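Local coordinates for protein pyrrolysyl-tRNA synthetase (Desulfitobacterium hafniense, PDB 3DSQ) that is a pyrrolysyl-tRNA synthetase of the class II fold that probably uses ATP to attach pyrrolysine to its cognate tRNA, at residues R190-A195 / W250-G254; E206-V210 / V221-G226. All blocks are in the same frame, centred on the assembly; numbering follows the deposited sequence.

Interaction 1: residues R190-A195 / W250-G254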
ATOM      1  N   ARG B 190     -23.375  14.914  -5.140  1.00 43.15           N
ATOM      2  CA  ARG B 190     -22.340  14.382  -4.258  1.00 42.29           C
ATOM      3  C   ARG B 190     -21.185  13.876  -5.103  1.00 40.30           C
ATOM      4  O   ARG B 190     -20.025  14.177  -4.829  1.00 41.60           O
ATOM      5  CB  ARG B 190     -22.871  13.229  -3.413  1.00 44.80           C
ATOM      6  CG  ARG B 190     -23.503  13.649  -2.111  1.00 48.58           C
ATOM      7  CD  ARG B 190     -22.533  14.404  -1.214  1.00 48.60           C
ATOM      8  NE  ARG B 190     -23.047  14.448   0.152  1.00 51.06           N
ATOM      9  CZ  ARG B 190     -24.243  14.923   0.488  1.00 51.25           C
ATOM     10  NH1 ARG B 190     -25.049  15.407  -0.445  1.00 50.40           N
ATOM     11  NH2 ARG B 190     -24.645  14.888   1.754  1.00 51.32           N
ATOM     12  N   LEU B 191     -21.506  13.091  -6.125  1.00 39.32           N
ATOM     13  CA  LEU B 191     -20.484  12.572  -7.017  1.00 38.81           C
ATOM     14  C   LEU B 191     -19.653  13.741  -7.541  1.00 39.86           C
ATOM     15  O   LEU B 191     -18.429  13.647  -7.628  1.00 38.44           O
ATOM     16  CB  LEU B 191     -21.125  11.794  -8.171  1.00 36.52           C
ATOM     17  CG  LEU B 191     -21.643  10.406  -7.749  1.00 37.92           C
ATOM     18  CD1 LEU B 191     -22.227   9.674  -8.945  1.00 35.38           C
ATOM     19  CD2 LEU B 191     -20.494   9.591  -7.145  1.00 34.96           C
ATOM     20  N   GLU B 192     -20.319  14.845  -7.882  1.00 40.85           N
ATOM     21  CA  GLU B 192     -19.618  16.033  -8.363  1.00 41.12           C
ATOM     22  C   GLU B 192     -18.691  16.551  -7.272  1.00 40.86           C
ATOM     23  O   GLU B 192     -17.511  16.797  -7.518  1.00 41.46           O
ATOM     24  CB  GLU B 192     -20.600  17.151  -8.731  1.00 43.26           C
ATOM     25  CG  GLU B 192     -21.190  17.075 -10.127  1.00 44.66           C
ATOM     26  CD  GLU B 192     -21.810  18.405 -10.554  1.00 47.25           C
ATOM     27  OE1 GLU B 192     -22.720  18.901  -9.850  1.00 47.17           O
ATOM     28  OE2 GLU B 192     -21.383  18.953 -11.591  1.00 46.35           O
ATOM     29  N   ASP B 193     -19.233  16.727  -6.070  1.00 40.97           N
ATOM     30  CA  ASP B 193     -18.447  17.214  -4.943  1.00 41.29           C
ATOM     31  C   ASP B 193     -17.192  16.366  -4.760  1.00 41.95           C
ATOM     32  O   ASP B 193     -16.080  16.890  -4.681  1.00 43.08           O
ATOM     33  CB  ASP B 193     -19.259  17.163  -3.647  1.00 42.46           C
ATOM     34  CG  ASP B 193     -20.490  18.052  -3.683  1.00 46.25           C
ATOM     35  OD1 ASP B 193     -20.425  19.154  -4.282  1.00 47.15           O
ATOM     36  OD2 ASP B 193     -21.518  17.652  -3.089  1.00 44.88           O
ATOM     37  N   MET B 194     -17.383  15.053  -4.680  1.00 40.32           N
ATOM     38  CA  MET B 194     -16.278  14.121  -4.501  1.00 39.46           C
ATOM     39  C   MET B 194     -15.231  14.290  -5.591  1.00 36.31           C
ATOM     40  O   MET B 194     -14.046  14.391  -5.308  1.00 36.64           O
ATOM     41  CB  MET B 194     -16.798  12.684  -4.515  1.00 40.34           C
ATOM     42  CG  MET B 194     -17.885  12.421  -3.495  1.00 42.68           C
ATOM     43  SD  MET B 194     -18.409  10.700  -3.510  1.00 44.94           S
ATOM     44  CE  MET B 194     -18.035  10.238  -1.851  1.00 41.91           C
ATOM     45  N   ALA B 195     -15.674  14.309  -6.841  1.00 35.76           N
ATOM     46  CA  ALA B 195     -14.761  14.472  -7.965  1.00 36.14           C
ATOM     47  C   ALA B 195     -13.931  15.746  -7.793  1.00 37.81           C
ATOM     48  O   ALA B 195     -12.699  15.728  -7.895  1.00 37.84           O
ATOM     49  CB  ALA B 195     -15.545  14.533  -9.255  1.00 33.21           C
ATOM     50  N   TRP B 250     -26.705   5.615  -2.019  1.00 31.85           N
ATOM     51  CA  TRP B 250     -25.278   5.856  -1.811  1.00 31.43           C
ATOM     52  C   TRP B 250     -24.589   6.292  -3.087  1.00 30.49           C
ATOM     53  O   TRP B 250     -25.141   6.179  -4.177  1.00 31.86           O
ATOM     54  CB  TRP B 250     -24.574   4.593  -1.287  1.00 29.97           C
ATOM     55  CG  TRP B 250     -24.700   3.390  -2.208  1.00 30.12           C
ATOM     56  CD1 TRP B 250     -25.593   2.363  -2.097  1.00 31.24           C
ATOM     57  CD2 TRP B 250     -23.914   3.110  -3.375  1.00 29.70           C
ATOM     58  NE1 TRP B 250     -25.412   1.458  -3.117  1.00 28.38           N
ATOM     59  CE2 TRP B 250     -24.390   1.894  -3.918  1.00 30.66           C
ATOM     60  CE3 TRP B 250     -22.854   3.768  -4.016  1.00 31.75           C
ATOM     61  CZ2 TRP B 250     -23.843   1.319  -5.073  1.00 29.52           C
ATOM     62  CZ3 TRP B 250     -22.308   3.194  -5.168  1.00 32.69           C
ATOM     63  CH2 TRP B 250     -22.809   1.978  -5.682  1.00 29.73           C
ATOM     64  N   VAL B 251     -23.373   6.800  -2.938  1.00 30.69           N
ATOM     65  CA  VAL B 251     -22.575   7.211  -4.078  1.00 29.24           C
ATOM     66  C   VAL B 251     -21.152   6.776  -3.807  1.00 29.33           C
ATOM     67  O   VAL B 251     -20.711   6.734  -2.662  1.00 28.81           O
ATOM     68  CB  VAL B 251     -22.602   8.741  -4.307  1.00 29.50           C
ATOM     69  CG1 VAL B 251     -24.013   9.178  -4.705  1.00 30.61           C
ATOM     70  CG2 VAL B 251     -22.125   9.470  -3.059  1.00 26.64           C
ATOM     71  N   GLY B 252     -20.444   6.428  -4.872  1.00 30.40           N
ATOM     72  CA  GLY B 252     -19.070   6.006  -4.735  1.00 30.13           C
ATOM     73  C   GLY B 252     -18.323   6.392  -5.991  1.00 30.95           C
ATOM     74  O   GLY B 252     -18.849   6.283  -7.099  1.00 31.20           O
ATOM     75  N   LEU B 253     -17.089   6.842  -5.816  1.00 30.51           N
ATOM     76  CA  LEU B 253     -16.272   7.253  -6.939  1.00 30.30           C
ATOM     77  C   LEU B 253     -14.914   6.586  -6.788  1.00 29.01           C
ATOM     78  O   LEU B 253     -14.336   6.595  -5.700  1.00 28.07           O
ATOM     79  CB  LEU B 253     -16.126   8.780  -6.931  1.00 30.61           C
ATOM     80  CG  LEU B 253     -15.560   9.504  -8.152  1.00 34.70           C
ATOM     81  CD1 LEU B 253     -16.426   9.250  -9.373  1.00 35.73           C
ATOM     82  CD2 LEU B 253     -15.500  11.009  -7.854  1.00 36.10           C
ATOM     83  N   GLY B 254     -14.419   5.997  -7.874  1.00 29.05           N
ATOM     84  CA  GLY B 254     -13.124   5.348  -7.827  1.00 28.88           C
ATOM     85  C   GLY B 254     -12.116   5.905  -8.814  1.00 28.54           C
ATOM     86  O   GLY B 254     -12.444   6.145  -9.972  1.00 30.17           O
TER
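Val251 and Leu253 of strand 250-256 push up against Leu191, Met194 and Ala195 of helix 187-201, where that helix packs on the mainly antiparallel sheet of the class II synthetase core. Within the two segments the axes approach to 8.5 Å at a crossing angle of -31°, and no hydrogen bond joins them. Leu191 and Val251 interleave from opposing backbones, CG and CD2 of the leucine lying alongside CB of the valine. CD2 of Leu191 is 3.6 Å from CB of Val251 and also reaches the carbonyl oxygen of Gly252, at 3.7 Å from CD2. The CG2 branch of the valine meets two residues one helical turn apart: CB of Arg190 at 3.8 Å and SD of Met194 at 3.9 Å. Leu253 works through CD2. With its CG anti to the backbone N (chi1 -167°), this methyl rests on the helix backbone, 3.5 Å from N of Ala195, and also touches CB of Met194 at 4.0 Å.

Further out, Leu177 of strand 171-180 touches both Met194 and Leu253, while Met235 of strand 228-236 touches Leu191, so the helix spans more than one strand. The Gly252-Leu253-Gly254 run, in a strand leading into helix 257-265, matches motif 3, which in class II relatives contributes to the ATP site and is likely to do so here. At the N-terminal end of the contact Arg190 turns outward beyond CB, its NE salt-bridged to OE1 of Glu179 and its NH1 to OE2 of Glu186.

Interaction 2: residues E206-V210 / V221-G226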
ATOM      1  N   GLU B 206      -8.606  20.736 -15.047  1.00 63.41           N
ATOM      2  CA  GLU B 206      -9.304  20.615 -16.325  1.00 64.11           C
ATOM      3  C   GLU B 206      -9.928  19.228 -16.441  1.00 63.66           C
ATOM      4  O   GLU B 206      -9.213  18.238 -16.596  1.00 63.31           O
ATOM      5  CB  GLU B 206      -8.338  20.810 -17.498  1.00 65.97           C
ATOM      6  CG  GLU B 206      -7.610  22.145 -17.531  1.00 68.76           C
ATOM      7  CD  GLU B 206      -6.874  22.364 -18.844  1.00 70.22           C
ATOM      8  OE1 GLU B 206      -6.097  21.471 -19.246  1.00 70.56           O
ATOM      9  OE2 GLU B 206      -7.071  23.427 -19.472  1.00 70.52           O
ATOM     10  N   PHE B 207     -11.254  19.154 -16.376  1.00 63.29           N
ATOM     11  CA  PHE B 207     -11.942  17.870 -16.482  1.00 62.99           C
ATOM     12  C   PHE B 207     -13.436  18.055 -16.713  1.00 63.85           C
ATOM     13  O   PHE B 207     -13.991  19.120 -16.441  1.00 64.27           O
ATOM     14  CB  PHE B 207     -11.719  17.057 -15.208  1.00 61.46           C
ATOM     15  CG  PHE B 207     -12.321  17.682 -13.987  1.00 60.47           C
ATOM     16  CD1 PHE B 207     -13.623  17.380 -13.604  1.00 60.94           C
ATOM     17  CD2 PHE B 207     -11.601  18.603 -13.236  1.00 60.06           C
ATOM     18  CE1 PHE B 207     -14.199  17.986 -12.490  1.00 60.36           C
ATOM     19  CE2 PHE B 207     -12.166  19.216 -12.124  1.00 60.34           C
ATOM     20  CZ  PHE B 207     -13.470  18.906 -11.749  1.00 60.28           C
ATOM     21  N   GLU B 208     -14.082  17.008 -17.214  1.00 64.33           N
ATOM     22  CA  GLU B 208     -15.516  17.045 -17.474  1.00 65.25           C
ATOM     23  C   GLU B 208     -16.218  15.843 -16.838  1.00 64.38           C
ATOM     24  O   GLU B 208     -15.621  14.783 -16.649  1.00 64.47           O
ATOM     25  CB  GLU B 208     -15.780  17.062 -18.985  1.00 66.90           C
ATOM     26  CG  GLU B 208     -15.380  15.785 -19.712  1.00 67.96           C
ATOM     27  CD  GLU B 208     -15.710  15.826 -21.195  1.00 68.68           C
ATOM     28  OE1 GLU B 208     -16.875  16.130 -21.537  1.00 67.13           O
ATOM     29  OE2 GLU B 208     -14.807  15.551 -22.017  1.00 69.41           O
ATOM     30  N   LEU B 209     -17.491  16.018 -16.513  1.00 63.62           N
ATOM     31  CA  LEU B 209     -18.276  14.957 -15.900  1.00 63.17           C
ATOM     32  C   LEU B 209     -19.207  14.341 -16.938  1.00 62.45           C
ATOM     33  O   LEU B 209     -20.043  15.026 -17.518  1.00 62.61           O
ATOM     34  CB  LEU B 209     -19.080  15.531 -14.734  1.00 63.23           C
ATOM     35  CG  LEU B 209     -18.223  16.344 -13.758  1.00 63.96           C
ATOM     36  CD1 LEU B 209     -19.109  17.030 -12.735  1.00 64.19           C
ATOM     37  CD2 LEU B 209     -17.217  15.433 -13.077  1.00 62.76           C
ATOM     38  N   VAL B 210     -19.053  13.045 -17.172  1.00 61.98           N
ATOM     39  CA  VAL B 210     -19.877  12.350 -18.149  1.00 61.59           C
ATOM     40  C   VAL B 210     -20.856  11.404 -17.471  1.00 61.57           C
ATOM     41  O   VAL B 210     -20.454  10.412 -16.868  1.00 60.72           O
ATOM     42  CB  VAL B 210     -19.006  11.547 -19.131  1.00 61.37           C
ATOM     43  CG1 VAL B 210     -19.883  10.793 -20.115  1.00 61.76           C
ATOM     44  CG2 VAL B 210     -18.065  12.486 -19.866  1.00 62.18           C
ATOM     45  N   VAL B 221     -21.395   8.137 -13.415  1.00 47.56           N
ATOM     46  CA  VAL B 221     -20.771   9.424 -13.694  1.00 49.98           C
ATOM     47  C   VAL B 221     -19.273   9.216 -13.920  1.00 51.46           C
ATOM     48  O   VAL B 221     -18.521   8.995 -12.973  1.00 52.74           O
ATOM     49  CB  VAL B 221     -20.969  10.415 -12.524  1.00 49.81           C
ATOM     50  CG1 VAL B 221     -20.180  11.693 -12.776  1.00 50.46           C
ATOM     51  CG2 VAL B 221     -22.441  10.740 -12.369  1.00 49.49           C
ATOM     52  N   ASP B 222     -18.850   9.281 -15.179  1.00 52.01           N
ATOM     53  CA  ASP B 222     -17.449   9.095 -15.535  1.00 52.80           C
ATOM     54  C   ASP B 222     -16.711  10.418 -15.672  1.00 53.51           C
ATOM     55  O   ASP B 222     -16.999  11.204 -16.574  1.00 54.28           O
ATOM     56  CB  ASP B 222     -17.348   8.312 -16.844  1.00 52.47           C
ATOM     57  CG  ASP B 222     -17.868   6.893 -16.712  1.00 54.08           C
ATOM     58  OD1 ASP B 222     -17.997   6.201 -17.743  1.00 55.48           O
ATOM     59  OD2 ASP B 222     -18.144   6.464 -15.571  1.00 55.60           O
ATOM     60  N   VAL B 223     -15.761  10.662 -14.772  1.00 53.52           N
ATOM     61  CA  VAL B 223     -14.976  11.891 -14.804  1.00 53.78           C
ATOM     62  C   VAL B 223     -13.867  11.753 -15.844  1.00 54.44           C
ATOM     63  O   VAL B 223     -13.210  10.714 -15.928  1.00 53.60           O
ATOM     64  CB  VAL B 223     -14.341  12.187 -13.430  1.00 54.14           C
ATOM     65  CG1 VAL B 223     -13.670  13.548 -13.457  1.00 54.36           C
ATOM     66  CG2 VAL B 223     -15.405  12.137 -12.343  1.00 53.34           C
ATOM     67  N   MET B 224     -13.662  12.801 -16.643  1.00 55.34           N
ATOM     68  CA  MET B 224     -12.644  12.750 -17.687  1.00 55.24           C
ATOM     69  C   MET B 224     -12.044  14.089 -18.100  1.00 55.21           C
ATOM     70  O   MET B 224     -12.595  15.154 -17.840  1.00 54.29           O
ATOM     71  CB  MET B 224     -13.218  12.098 -18.942  1.00 55.68           C
ATOM     72  CG  MET B 224     -14.010  10.829 -18.703  1.00 56.40           C
ATOM     73  SD  MET B 224     -14.278   9.960 -20.235  1.00 56.45           S
ATOM     74  CE  MET B 224     -15.308  11.131 -21.095  1.00 57.13           C
ATOM     75  N   LYS B 225     -10.898  14.004 -18.763  1.00 55.71           N
ATOM     76  CA  LYS B 225     -10.204  15.169 -19.284  1.00 55.84           C
ATOM     77  C   LYS B 225     -10.098  14.825 -20.761  1.00 55.97           C
ATOM     78  O   LYS B 225      -9.333  13.937 -21.143  1.00 55.91           O
ATOM     79  CB  LYS B 225      -8.810  15.296 -18.663  1.00 56.15           C
ATOM     80  CG  LYS B 225      -8.064  16.564 -19.057  1.00 54.75           C
ATOM     81  CD  LYS B 225      -6.687  16.608 -18.416  1.00 55.83           C
ATOM     82  CE  LYS B 225      -5.899  17.835 -18.863  1.00 55.89           C
ATOM     83  NZ  LYS B 225      -4.546  17.883 -18.240  1.00 56.50           N
ATOM     84  N   GLY B 226     -10.882  15.508 -21.589  1.00 55.98           N
ATOM     85  CA  GLY B 226     -10.868  15.201 -23.007  1.00 56.59           C
ATOM     86  C   GLY B 226     -11.338  13.766 -23.164  1.00 57.18           C
ATOM     87  O   GLY B 226     -12.343  13.377 -22.570  1.00 57.37           O
TER
HETATM   88  O   HOH W   1      -5.507  20.109 -15.837  1.00 49.42           O
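A beta hairpin of strands 208-213 and 219-225 forms one margin of the class II core sheet, with Glu208 opposite Met224, Leu209 opposite Val223 and Val210 opposite Asp222. The first and last are hydrogen-bonded pairs, the middle one non-hydrogen-bonded. Met224 N gives a bond of 2.8 Å to Glu208 O, but the return bond from Glu208 N to Met224 O is modelled so short that its length is doubtful. At the other end Asp222 N reaches Val210 O at 2.6 Å, while Val210 N meets Asp222 O at 2.8 Å from 40° above the carbonyl plane.

Leu209 and Val223 run alongside each other toward helix 187-201, CD2 of the leucine 3.8 Å from CG2 of the valine. The valine rotamer (chi1 -173°) sends CG2 that way and CG1 toward the Phe207 ring, which it meets obliquely, 3.8 Å from CD1. The same leucine CD2 sits at the edge of that ring, in its plane. Leu199 of the helix touches both Phe207 and Val223. On the other face, with Glu208, Val210 and Asp222, Met224 bends at its last torsion (chi3 -65°) and its CE crosses to CG2 of Val210; the modelled 3.3 Å is tighter than usual carbon contact and doubtful.

Fully extended, Lys225 runs past the carbonyl of Glu206, its CG 3.2 Å from Glu206 O. Its NZ stays 4.0 Å from Glu206 OE1, too far for a salt bridge, although a water weakly links NZ to Glu206 N. Strand 208-213 is outermost within the chain, making this an antiparallel edge hairpin with one apolar face under a helix.

Helix 187-201 is the common element: it packs on strand 250-256 in interaction 1 and is followed in the chain by the hairpin of interaction 2, which is nested inside the loop that interaction 1 closes. The two centres lie 13 Å apart and share one apolar layer. Leu191 CD1 meets Val221 CG2 at 3.6 Å and Ala195 CB meets Val223 CG2 at 3.9 Å, carrying the helix contact toward the sheet's edge. Interaction 1 contains the motif 3 strand, likely part of the ATP site; strand 228-236 separates it from the hairpin. The sodium ion, bound by Ser163, Gln164 and Gln167, is about 13 Å from the Met224 side chain.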